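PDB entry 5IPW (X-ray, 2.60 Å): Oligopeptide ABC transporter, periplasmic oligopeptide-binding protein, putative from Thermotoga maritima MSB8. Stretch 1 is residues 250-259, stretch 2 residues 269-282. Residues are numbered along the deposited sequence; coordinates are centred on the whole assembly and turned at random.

Stretch 1 250-259: EQFYILERNP
Stretch 2, residues 269-282: NQLPYIDYVRHEYV

An antiparallel strand pair satisfies the inward-facing N and O of every second residue, and strands 252-257 and 276-281 (axes 4.6 Å apart, directions at 164°) follow this rule. Mid-strand phi/psi is -112/130 at Ile 254 and -118/128 at Arg 278; Arg 257 has -56/138, Tyr 281 -64/134. Tyr 253 N donates to His 279 O (2.8 Å), His 279 N to Tyr 253 O (2.9 Å), Leu 255 N to Val 277 O (2.9 Å) and Val 277 N to Leu 255 O (3.1 Å); Phe 252/Glu 280, Ile 254/Arg 278 and Glu 256/Tyr 276 are the non-hydrogen-bonded pairs. Tyr 281 N to Gln 251 O (2.7 Å) and Arg 257 N to Asp 275 O (2.9 Å) extend the ladder. A water donates to Tyr 253 O (2.6 Å) and Val 277 O (2.7 Å) and bonds His 279 ND1 (2.5 Å).

Tyr 253, Leu 255, Val 277 and His 279 share the buried face, where Leu 255 CD1 packs on Val 277 CG1 (3.8 Å). The other, partly exposed, mixes apolar and polar chains: Ile 254 CG2 meets Tyr 276 CD1 (4.0 Å), the Arg 278 guanidinium lies flat on the Phe 252 ring (m), centres 4.2 Å apart, and Tyr 276 OH (m) donates to Glu 256 OE1 (t, t; 2.9 Å).

At the ladder's end, buried Arg 257 (p, t, m) directs its charge into the loop, where Pro 272 follows a cis peptide: NH1 forms a very short salt bridge with Asp 275 OD1 (2.5 Å) and bonds weakly to Tyr 273 O (3.3 Å), while NH2 donates to a second water (3.1 Å), which donates to Asn 258 O and Leu 271 O. Gln 270 NE2 donates to Pro 259 O (2.9 Å), whose place is less sure.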

# COMPACT_ATOMS: atom_id res chain seq x y z
N GLU A 250 -16.46 0.89 -24.50
CA GLU A 250 -17.85 0.44 -24.44
C GLU A 250 -18.38 0.70 -23.03
O GLU A 250 -17.59 0.87 -22.09
CB GLU A 250 -17.99 -1.05 -24.79
CG GLU A 250 -17.71 -1.38 -26.25
CD GLU A 250 -17.64 -2.88 -26.52
OE1 GLU A 250 -18.69 -3.56 -26.44
OE2 GLU A 250 -16.54 -3.38 -26.84
N GLN A 251 -19.70 0.78 -22.88
CA GLN A 251 -20.27 1.14 -21.59
C GLN A 251 -20.14 0.01 -20.57
O GLN A 251 -20.07 0.26 -19.38
CB GLN A 251 -21.72 1.63 -21.71
CG GLN A 251 -22.79 0.55 -21.89
CD GLN A 251 -24.16 1.02 -21.42
OE1 GLN A 251 -24.28 1.83 -20.49
NE2 GLN A 251 -25.21 0.50 -22.05
N PHE A 252 -20.12 -1.23 -21.07
CA PHE A 252 -19.85 -2.40 -20.23
C PHE A 252 -18.50 -3.03 -20.58
O PHE A 252 -18.34 -3.66 -21.63
CB PHE A 252 -20.99 -3.40 -20.33
CG PHE A 252 -22.29 -2.86 -19.82
CD1 PHE A 252 -22.43 -2.50 -18.49
CD2 PHE A 252 -23.37 -2.66 -20.68
CE1 PHE A 252 -23.62 -1.98 -18.02
CE2 PHE A 252 -24.56 -2.14 -20.22
CZ PHE A 252 -24.69 -1.79 -18.88
N TYR A 253 -17.52 -2.82 -19.70
CA TYR A 253 -16.20 -3.44 -19.82
C TYR A 253 -16.25 -4.79 -19.10
O TYR A 253 -16.44 -4.84 -17.88
CB TYR A 253 -15.14 -2.54 -19.19
CG TYR A 253 -13.73 -3.08 -19.28
CD1 TYR A 253 -13.19 -3.49 -20.49
CD2 TYR A 253 -12.92 -3.15 -18.14
CE1 TYR A 253 -11.89 -3.97 -20.57
CE2 TYR A 253 -11.63 -3.62 -18.21
CZ TYR A 253 -11.12 -4.03 -19.42
OH TYR A 253 -9.83 -4.51 -19.49
N ILE A 254 -16.12 -5.87 -19.86
CA ILE A 254 -16.34 -7.21 -19.32
C ILE A 254 -15.07 -8.04 -19.23
O ILE A 254 -14.32 -8.16 -20.21
CB ILE A 254 -17.39 -7.98 -20.13
CG1 ILE A 254 -18.72 -7.19 -20.15
CG2 ILE A 254 -17.61 -9.37 -19.53
CD1 ILE A 254 -19.83 -7.82 -20.97
N LEU A 255 -14.84 -8.62 -18.04
CA LEU A 255 -13.79 -9.61 -17.84
C LEU A 255 -14.40 -11.00 -17.74
O LEU A 255 -15.41 -11.19 -17.09
CB LEU A 255 -12.98 -9.32 -16.58
CG LEU A 255 -12.48 -7.89 -16.40
CD1 LEU A 255 -12.06 -7.68 -14.96
CD2 LEU A 255 -11.33 -7.56 -17.33
N GLU A 256 -13.78 -11.96 -18.41
CA GLU A 256 -14.23 -13.34 -18.39
C GLU A 256 -13.18 -14.18 -17.66
O GLU A 256 -11.98 -13.88 -17.68
CB GLU A 256 -14.43 -13.85 -19.82
CG GLU A 256 -15.00 -15.25 -19.93
CD GLU A 256 -15.22 -15.68 -21.37
OE1 GLU A 256 -16.38 -16.01 -21.72
OE2 GLU A 256 -14.25 -15.70 -22.15
N ARG A 257 -13.65 -15.25 -17.02
CA ARG A 257 -12.76 -16.14 -16.31
C ARG A 257 -11.67 -16.68 -17.23
O ARG A 257 -11.92 -17.01 -18.39
CB ARG A 257 -13.53 -17.29 -15.70
CG ARG A 257 -14.24 -18.21 -16.68
CD ARG A 257 -15.09 -19.21 -15.93
NE ARG A 257 -14.32 -19.70 -14.80
CZ ARG A 257 -14.68 -19.70 -13.53
NH1 ARG A 257 -15.88 -19.29 -13.12
NH2 ARG A 257 -13.82 -20.16 -12.64
N ASN A 258 -10.45 -16.73 -16.70
CA ASN A 258 -9.33 -17.36 -17.37
C ASN A 258 -9.41 -18.86 -17.18
O ASN A 258 -9.19 -19.36 -16.07
CB ASN A 258 -8.02 -16.84 -16.78
CG ASN A 258 -6.81 -17.58 -17.31
OD1 ASN A 258 -6.94 -18.46 -18.15
ND2 ASN A 258 -5.63 -17.22 -16.81
N PRO A 259 -9.70 -19.60 -18.26
CA PRO A 259 -9.95 -21.04 -18.11
C PRO A 259 -8.70 -21.83 -17.74
O PRO A 259 -8.82 -23.00 -17.38
CB PRO A 259 -10.47 -21.44 -19.49
CG PRO A 259 -9.83 -20.49 -20.43
CD PRO A 259 -9.71 -19.19 -19.68
N ASN A 269 -11.89 -26.91 -6.39
CA ASN A 269 -12.52 -26.02 -7.38
C ASN A 269 -11.50 -25.06 -8.01
O ASN A 269 -10.84 -24.31 -7.30
CB ASN A 269 -13.65 -25.20 -6.75
CG ASN A 269 -14.78 -26.05 -6.21
OD1 ASN A 269 -15.34 -26.87 -6.92
ND2 ASN A 269 -15.10 -25.87 -4.93
N GLN A 270 -11.38 -25.10 -9.34
CA GLN A 270 -10.53 -24.17 -10.07
C GLN A 270 -11.12 -22.76 -10.00
O GLN A 270 -12.23 -22.52 -10.46
CB GLN A 270 -10.40 -24.58 -11.54
CG GLN A 270 -9.57 -23.59 -12.37
CD GLN A 270 -9.65 -23.83 -13.87
OE1 GLN A 270 -10.69 -24.24 -14.39
NE2 GLN A 270 -8.56 -23.54 -14.57
N LEU A 271 -10.34 -21.84 -9.45
CA LEU A 271 -10.79 -20.47 -9.31
C LEU A 271 -10.66 -19.73 -10.64
O LEU A 271 -10.03 -20.23 -11.58
CB LEU A 271 -9.96 -19.79 -8.20
CG LEU A 271 -10.13 -20.42 -6.82
CD1 LEU A 271 -9.09 -19.88 -5.86
CD2 LEU A 271 -11.53 -20.19 -6.27
N PRO A 272 -11.29 -18.55 -10.75
CA PRO A 272 -12.18 -17.91 -9.76
C PRO A 272 -13.52 -18.60 -9.65
O PRO A 272 -13.85 -19.42 -10.48
CB PRO A 272 -12.36 -16.49 -10.31
CG PRO A 272 -12.11 -16.61 -11.77
CD PRO A 272 -11.07 -17.68 -11.92
N TYR A 273 -14.29 -18.27 -8.63
CA TYR A 273 -15.65 -18.77 -8.54
C TYR A 273 -16.54 -18.05 -9.55
O TYR A 273 -17.37 -18.66 -10.22
CB TYR A 273 -16.20 -18.51 -7.16
CG TYR A 273 -15.60 -19.33 -6.04
CD1 TYR A 273 -15.69 -20.71 -6.05
CD2 TYR A 273 -15.01 -18.72 -4.95
CE1 TYR A 273 -15.17 -21.47 -5.00
CE2 TYR A 273 -14.50 -19.46 -3.91
CZ TYR A 273 -14.58 -20.83 -3.95
OH TYR A 273 -14.09 -21.55 -2.89
N ILE A 274 -16.33 -16.75 -9.66
CA ILE A 274 -17.15 -15.87 -10.47
C ILE A 274 -16.78 -15.98 -11.96
O ILE A 274 -15.60 -15.94 -12.31
CB ILE A 274 -17.03 -14.43 -9.95
CG1 ILE A 274 -17.55 -14.38 -8.51
CG2 ILE A 274 -17.81 -13.46 -10.84
CD1 ILE A 274 -17.20 -13.11 -7.77
N ASP A 275 -17.79 -16.12 -12.81
CA ASP A 275 -17.58 -16.33 -14.25
C ASP A 275 -17.20 -15.03 -14.97
O ASP A 275 -16.30 -15.02 -15.82
CB ASP A 275 -18.85 -16.90 -14.89
CG ASP A 275 -19.07 -18.38 -14.59
OD1 ASP A 275 -18.10 -19.08 -14.21
OD2 ASP A 275 -20.22 -18.85 -14.76
N TYR A 276 -17.90 -13.96 -14.65
CA TYR A 276 -17.70 -12.67 -15.30
C TYR A 276 -17.73 -11.54 -14.29
O TYR A 276 -18.47 -11.61 -13.30
CB TYR A 276 -18.81 -12.41 -16.31
CG TYR A 276 -18.85 -13.39 -17.44
CD1 TYR A 276 -18.10 -13.19 -18.59
CD2 TYR A 276 -19.66 -14.50 -17.38
CE1 TYR A 276 -18.15 -14.08 -19.64
CE2 TYR A 276 -19.72 -15.41 -18.42
CZ TYR A 276 -18.95 -15.20 -19.55
OH TYR A 276 -19.00 -16.11 -20.58
N VAL A 277 -16.95 -10.51 -14.54
CA VAL A 277 -17.06 -9.28 -13.78
C VAL A 277 -17.21 -8.14 -14.77
O VAL A 277 -16.40 -7.99 -15.68
CB VAL A 277 -15.90 -9.06 -12.76
CG1 VAL A 277 -14.65 -9.81 -13.17
CG2 VAL A 277 -15.60 -7.58 -12.55
N ARG A 278 -18.30 -7.38 -14.61
CA ARG A 278 -18.62 -6.31 -15.55
C ARG A 278 -18.63 -4.95 -14.88
O ARG A 278 -19.25 -4.75 -13.83
CB ARG A 278 -19.94 -6.61 -16.29
CG ARG A 278 -21.20 -5.88 -15.85
CD ARG A 278 -22.42 -6.58 -16.42
NE ARG A 278 -23.42 -5.69 -17.00
CZ ARG A 278 -24.40 -5.07 -16.34
NH1 ARG A 278 -24.55 -5.19 -15.03
NH2 ARG A 278 -25.25 -4.30 -17.01
N HIS A 279 -17.89 -4.02 -15.47
CA HIS A 279 -17.89 -2.63 -15.04
C HIS A 279 -18.74 -1.81 -16.00
O HIS A 279 -18.57 -1.90 -17.22
CB HIS A 279 -16.47 -2.07 -15.04
CG HIS A 279 -15.58 -2.69 -14.00
ND1 HIS A 279 -15.15 -3.99 -14.08
CD2 HIS A 279 -15.05 -2.18 -12.87
CE1 HIS A 279 -14.39 -4.26 -13.03
NE2 HIS A 279 -14.30 -3.18 -12.29
N GLU A 280 -19.67 -1.04 -15.44
CA GLU A 280 -20.40 -0.04 -16.20
C GLU A 280 -19.65 1.29 -16.16
O GLU A 280 -19.25 1.75 -15.08
CB GLU A 280 -21.81 0.14 -15.65
CG GLU A 280 -22.69 0.98 -16.56
CD GLU A 280 -24.16 0.98 -16.16
OE1 GLU A 280 -24.60 0.08 -15.41
OE2 GLU A 280 -24.87 1.90 -16.60
N TYR A 281 -19.47 1.92 -17.32
CA TYR A 281 -18.93 3.27 -17.36
C TYR A 281 -19.94 4.21 -16.68
O TYR A 281 -21.14 4.15 -16.92
CB TYR A 281 -18.63 3.77 -18.79
CG TYR A 281 -18.21 5.23 -18.80
CD1 TYR A 281 -16.89 5.60 -18.60
CD2 TYR A 281 -19.16 6.25 -18.94
CE1 TYR A 281 -16.51 6.94 -18.58
CE2 TYR A 281 -18.80 7.59 -18.92
CZ TYR A 281 -17.47 7.93 -18.74
OH TYR A 281 -17.11 9.26 -18.71
N VAL A 282 -19.43 5.08 -15.81
CA VAL A 282 -20.26 6.06 -15.15
C VAL A 282 -19.59 7.43 -15.23
O VAL A 282 -18.36 7.53 -15.30
CB VAL A 282 -20.54 5.69 -13.67
CG1 VAL A 282 -21.39 4.43 -13.60
CG2 VAL A 282 -19.25 5.53 -12.88
O HOH W 1 -14.90 -5.72 -15.93
O HOH W 2 -11.27 -20.49 -14.39